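Kinetochore protein Mis16 (Schizosaccharomyces japonicus, PDB 4XYH) probably acts as a WD-repeat histone chaperone that recognises histone H4 and the CENP-A-specific chaperone Scm3 at the centromere. Local coordinates at residues E29-L32 against W33-V37; A307-L311 against R312-Q316. All coordinates share one frame; numbering follows the deposited sequence.

Interaction 1 of 2, residues E29-L32 against W33-V37; sequences EYKL and WKQNV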
loop_
_atom_site.group_PDB
_atom_site.type_symbol
_atom_site.label_atom_id
_atom_site.label_comp_id
_atom_site.label_asym_id
_atom_site.label_seq_id
_atom_site.Cartn_x
_atom_site.Cartn_y
_atom_site.Cartn_z
ATOM N N GLU A 29 14.573 -7.762 21.230
ATOM C CA GLU A 29 14.653 -6.458 20.586
ATOM C C GLU A 29 13.337 -5.703 20.691
ATOM O O GLU A 29 13.326 -4.483 20.817
ATOM C CB GLU A 29 15.056 -6.604 19.125
ATOM C CG GLU A 29 16.449 -7.152 18.936
ATOM C CD GLU A 29 16.854 -7.229 17.476
ATOM O OE1 GLU A 29 16.149 -6.644 16.624
ATOM O OE2 GLU A 29 17.880 -7.877 17.181
ATOM N N TYR A 30 12.229 -6.429 20.667
ATOM C CA TYR A 30 10.937 -5.777 20.736
ATOM C C TYR A 30 10.744 -5.204 22.133
ATOM O O TYR A 30 10.209 -4.106 22.290
ATOM C CB TYR A 30 9.793 -6.740 20.374
ATOM C CG TYR A 30 8.434 -6.159 20.681
ATOM C CD1 TYR A 30 7.852 -5.211 19.845
ATOM C CD2 TYR A 30 7.745 -6.533 21.819
ATOM C CE1 TYR A 30 6.609 -4.658 20.136
ATOM C CE2 TYR A 30 6.509 -5.989 22.119
ATOM C CZ TYR A 30 5.945 -5.054 21.276
ATOM O OH TYR A 30 4.718 -4.516 21.594
ATOM N N LYS A 31 11.187 -5.945 23.144
ATOM C CA LYS A 31 11.108 -5.483 24.529
ATOM C C LYS A 31 11.901 -4.183 24.719
ATOM O O LYS A 31 11.402 -3.196 25.293
ATOM C CB LYS A 31 11.637 -6.555 25.474
ATOM C CG LYS A 31 11.509 -6.208 26.949
ATOM C CD LYS A 31 12.552 -6.949 27.776
ATOM C CE LYS A 31 12.176 -7.007 29.248
ATOM N NZ LYS A 31 13.218 -7.738 30.031
ATOM N N LEU A 32 13.135 -4.192 24.225
ATOM C CA LEU A 32 13.970 -3.006 24.255
ATOM C C LEU A 32 13.309 -1.850 23.504
ATOM O O LEU A 32 13.256 -0.723 24.018
ATOM C CB LEU A 32 15.339 -3.309 23.661
ATOM C CG LEU A 32 16.397 -2.251 23.959
ATOM C CD1 LEU A 32 16.392 -1.912 25.451
ATOM C CD2 LEU A 32 17.784 -2.713 23.498
ATOM N N TRP A 33 12.801 -2.128 22.298
ATOM C CA TRP A 33 12.098 -1.112 21.510
ATOM C C TRP A 33 10.956 -0.475 22.322
ATOM O O TRP A 33 10.714 0.734 22.255
ATOM C CB TRP A 33 11.542 -1.715 20.208
ATOM C CG TRP A 33 10.655 -0.766 19.452
ATOM C CD1 TRP A 33 11.049 0.169 18.529
ATOM C CD2 TRP A 33 9.229 -0.649 19.554
ATOM N NE1 TRP A 33 9.958 0.858 18.057
ATOM C CE2 TRP A 33 8.831 0.378 18.672
ATOM C CE3 TRP A 33 8.252 -1.319 20.294
ATOM C CZ2 TRP A 33 7.499 0.751 18.514
ATOM C CZ3 TRP A 33 6.928 -0.946 20.140
ATOM C CH2 TRP A 33 6.563 0.081 19.258
ATOM N N LYS A 34 10.259 -1.299 23.089
ATOM C CA LYS A 34 9.133 -0.831 23.885
ATOM C C LYS A 34 9.593 0.115 24.998
ATOM O O LYS A 34 8.880 1.039 25.371
ATOM C CB LYS A 34 8.373 -2.024 24.467
ATOM C CG LYS A 34 6.888 -1.778 24.667
ATOM C CD LYS A 34 6.072 -3.032 24.304
ATOM C CE LYS A 34 5.807 -3.916 25.520
ATOM N NZ LYS A 34 4.985 -3.210 26.568
ATOM N N GLN A 35 10.789 -0.115 25.524
ATOM C CA GLN A 35 11.336 0.777 26.537
ATOM C C GLN A 35 11.774 2.111 25.936
ATOM O O GLN A 35 11.733 3.140 26.612
ATOM C CB GLN A 35 12.523 0.127 27.247
ATOM C CG GLN A 35 12.165 -1.066 28.119
ATOM C CD GLN A 35 13.396 -1.799 28.626
ATOM O OE1 GLN A 35 14.532 -1.349 28.433
ATOM N NE2 GLN A 35 13.175 -2.937 29.277
ATOM N N ASN A 36 12.200 2.090 24.674
ATOM C CA ASN A 36 12.720 3.288 24.028
ATOM C C ASN A 36 11.674 4.163 23.355
ATOM O O ASN A 36 11.987 5.257 22.879
ATOM C CB ASN A 36 13.768 2.909 23.002
ATOM C CG ASN A 36 15.013 2.377 23.639
ATOM O OD1 ASN A 36 15.322 2.712 24.782
ATOM N ND2 ASN A 36 15.738 1.535 22.916
ATOM N N VAL A 37 10.441 3.681 23.302
ATOM C CA VAL A 37 9.364 4.405 22.636
ATOM C C VAL A 37 9.233 5.883 23.057
ATOM O O VAL A 37 9.068 6.748 22.190
ATOM C CB VAL A 37 8.013 3.641 22.843
ATOM C CG1 VAL A 37 6.823 4.578 22.895
ATOM C CG2 VAL A 37 7.841 2.597 21.726
#

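Interaction 2 of 2, residues A307-L311 against R312-Q316; sequences ALWDL and RRLNQ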
loop_
_atom_site.group_PDB
_atom_site.type_symbol
_atom_site.label_atom_id
_atom_site.label_comp_id
_atom_site.label_asym_id
_atom_site.label_seq_id
_atom_site.Cartn_x
_atom_site.Cartn_y
_atom_site.Cartn_z
ATOM N N ALA A 307 14.874 1.856 -5.390
ATOM C CA ALA A 307 15.495 2.676 -6.422
ATOM C C ALA A 307 14.598 3.860 -6.767
ATOM O O ALA A 307 13.374 3.716 -6.836
ATOM C CB ALA A 307 15.794 1.849 -7.664
ATOM N N LEU A 308 15.207 5.027 -6.965
ATOM C CA LEU A 308 14.467 6.233 -7.365
ATOM C C LEU A 308 14.662 6.489 -8.855
ATOM O O LEU A 308 15.745 6.251 -9.378
ATOM C CB LEU A 308 14.922 7.447 -6.543
ATOM C CG LEU A 308 14.750 7.220 -5.037
ATOM C CD1 LEU A 308 15.462 8.294 -4.229
ATOM C CD2 LEU A 308 13.278 7.193 -4.686
ATOM N N TRP A 309 13.618 6.969 -9.533
ATOM C CA TRP A 309 13.663 7.139 -10.976
ATOM C C TRP A 309 13.006 8.438 -11.414
ATOM O O TRP A 309 12.060 8.926 -10.784
ATOM C CB TRP A 309 12.953 5.986 -11.701
ATOM C CG TRP A 309 13.346 4.630 -11.290
ATOM C CD1 TRP A 309 12.844 3.916 -10.237
ATOM C CD2 TRP A 309 14.302 3.781 -11.935
ATOM N NE1 TRP A 309 13.435 2.677 -10.185
ATOM C CE2 TRP A 309 14.338 2.572 -11.212
ATOM C CE3 TRP A 309 15.125 3.926 -13.056
ATOM C CZ2 TRP A 309 15.177 1.516 -11.563
ATOM C CZ3 TRP A 309 15.964 2.875 -13.405
ATOM C CH2 TRP A 309 15.980 1.685 -12.663
ATOM N N ASP A 310 13.499 8.982 -12.513
ATOM C CA ASP A 310 12.820 10.065 -13.198
ATOM C C ASP A 310 12.306 9.514 -14.530
ATOM O O ASP A 310 13.042 8.824 -15.234
ATOM C CB ASP A 310 13.763 11.248 -13.414
ATOM C CG ASP A 310 13.059 12.451 -14.016
ATOM O OD1 ASP A 310 12.604 12.375 -15.177
ATOM O OD2 ASP A 310 12.959 13.477 -13.319
ATOM N N LEU A 311 11.051 9.810 -14.866
ATOM C CA LEU A 311 10.417 9.309 -16.093
ATOM C C LEU A 311 11.154 9.706 -17.365
ATOM O O LEU A 311 10.963 9.097 -18.424
ATOM C CB LEU A 311 8.963 9.806 -16.198
ATOM C CG LEU A 311 7.867 9.184 -15.326
ATOM C CD1 LEU A 311 6.548 9.921 -15.548
ATOM C CD2 LEU A 311 7.711 7.707 -15.638
ATOM N N ARG A 312 11.977 10.742 -17.271
ATOM C CA ARG A 312 12.634 11.273 -18.465
ATOM C C ARG A 312 13.969 10.586 -18.703
ATOM O O ARG A 312 14.634 10.845 -19.691
ATOM C CB ARG A 312 12.805 12.790 -18.346
ATOM C CG ARG A 312 11.494 13.560 -18.382
ATOM C CD ARG A 312 11.652 14.966 -17.827
ATOM N NE ARG A 312 12.096 14.957 -16.431
ATOM C CZ ARG A 312 12.187 16.030 -15.645
ATOM N NH1 ARG A 312 11.867 17.230 -16.096
ATOM N NH2 ARG A 312 12.600 15.898 -14.394
ATOM N N ARG A 313 14.334 9.691 -17.789
ATOM C CA ARG A 313 15.593 8.947 -17.890
ATOM C C ARG A 313 15.519 7.572 -17.206
ATOM O O ARG A 313 16.306 7.283 -16.312
ATOM C CB ARG A 313 16.745 9.783 -17.285
ATOM C CG ARG A 313 18.162 9.353 -17.664
ATOM C CD ARG A 313 19.192 10.031 -16.773
ATOM N NE ARG A 313 19.303 9.384 -15.463
ATOM C CZ ARG A 313 20.141 9.755 -14.497
ATOM N NH1 ARG A 313 20.954 10.786 -14.672
ATOM N NH2 ARG A 313 20.179 9.082 -13.356
ATOM N N LEU A 314 14.586 6.729 -17.627
ATOM C CA LEU A 314 14.421 5.419 -16.989
ATOM C C LEU A 314 15.559 4.437 -17.288
ATOM O O LEU A 314 15.663 3.373 -16.669
ATOM C CB LEU A 314 13.081 4.803 -17.393
ATOM C CG LEU A 314 11.845 5.520 -16.819
ATOM C CD1 LEU A 314 10.563 4.741 -17.110
ATOM C CD2 LEU A 314 12.013 5.711 -15.329
ATOM N N ASN A 315 16.433 4.806 -18.216
ATOM C CA ASN A 315 17.577 3.968 -18.551
ATOM C C ASN A 315 18.683 4.084 -17.520
ATOM O O ASN A 315 19.668 3.358 -17.577
ATOM C CB ASN A 315 18.127 4.345 -19.920
ATOM C CG ASN A 315 18.454 5.823 -20.014
ATOM O OD1 ASN A 315 17.591 6.634 -20.375
ATOM N ND2 ASN A 315 19.692 6.190 -19.661
ATOM N N GLN A 316 18.532 5.015 -16.589
ATOM C CA GLN A 316 19.547 5.220 -15.566
ATOM C C GLN A 316 18.911 5.755 -14.285
ATOM O O GLN A 316 18.434 6.894 -14.218
ATOM C CB GLN A 316 20.647 6.166 -16.070
ATOM C CG GLN A 316 21.714 6.464 -15.046
ATOM C CD GLN A 316 22.653 7.574 -15.492
ATOM O OE1 GLN A 316 22.554 8.067 -16.619
ATOM N NE2 GLN A 316 23.561 7.986 -14.606
HETATM O O HOH W 1 15.839 7.780 -13.569
HETATM O O HOH W 2 12.881 7.766 -19.821
#

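Interaction 1 of 2, residues E29-L32 against W33-V37
The phenol ring of Tyr30 lies beside the indole of Trp33, one helical turn on, its CE1 meeting Trp33 CE3 at 3.7 Å. The two planes are only 24° from parallel, yet they are displaced until they hardly overlap, with 5.6 Å between the centroids of the phenol and the six-membered ring. Both side chains leave the backbone with CG anti to N (chi1 170° for Tyr30, 172° for Trp33), which sends the rings off in similar directions. Lys34 reaches the hydroxyl end of the phenol, near CZ and CE2: its chain bends beyond CG and lays CD 3.4 Å from Tyr30 OH, a van der Waals contact of the methylene, with NZ directed away from the ring. Helix 19-40 packs on the outside of the beta-propeller, as in the RBBP4 family. Its i to i+4 ladder includes Trp33 N to Glu29 O at 2.8 Å and Lys34 N to Tyr30 O at 2.9 Å. On the indole, Val37 CG2 sits 3.6 Å above one face, near the ring's margin, while NE1 is hydrogen-bonded to the hydroxyl of Tyr41, just past the helix. Glu29 forms salt bridges with Lys25 and with Arg349, the latter linking helix to propeller.

Interaction 2 of 2, residues A307-L311 against R312-Q316
A type I turn, braced by the salt bridge of Asp310 with Arg312, leads the chain out of strand 306-310, where a propeller blade passes from its third strand into the loop before strand 319-321. Carboxylate and guanidinium meet side-on, their planes 12° apart: Arg312 NE reaches Asp310 OD1 at 2.9 Å and NH2 reaches OD2 at 2.7 Å, both from the syn side, a little out of the carboxylate plane. Arg312 also makes a cation-pi contact with Tyr295. A chi1 of -175° places Asp310 CG beside the carbonyl carbon, turning OD1 toward the backbone N of Arg312, which it accepts at 2.7 Å through its anti lone pair, an Asx turn laid over the type I turn. Arg313 N closes the latter on Asp310 O, and a second type I turn runs from Arg313 to Gln316. Arg313 clasps Gln316 O with both NE and NH2, while Gln316 CD lies 3.5 Å above the centre of the Arg313 guanidinium. On the buried side, Leu314 CD2 packs 3.8 Å from Trp309 CB, and Trp309 NE1 is hydrogen-bonded to Thr299, in the manner of the WD-repeat tryptophan. Since NE, NH2 and the backbone N-H of Arg312 all serve one carboxylate, its rotation is fixed and its negative charge is probably well compensated.

In the fold
Interaction 1 comes first along the chain, on helix 19-40, and interaction 2 follows 270 residues later, at the end of strand 306-310. Their centres lie 38 Å apart and their nearest atoms about 24 Å, so they do not touch. They share no secondary-structure element: residues 29-37 belong to the N-terminal helix, which leads into strand 41-48 of the sheet completed by strands 385-390, 398-402 and 406-412, whereas residues 307-316 join the third and fourth strands of the four-stranded sheet running from strand 284-289 to strand 319-321. One contact thus lies on the appended helix, which in RBBP4 relatives helps bind histone H4, and the other within the repeating propeller framework.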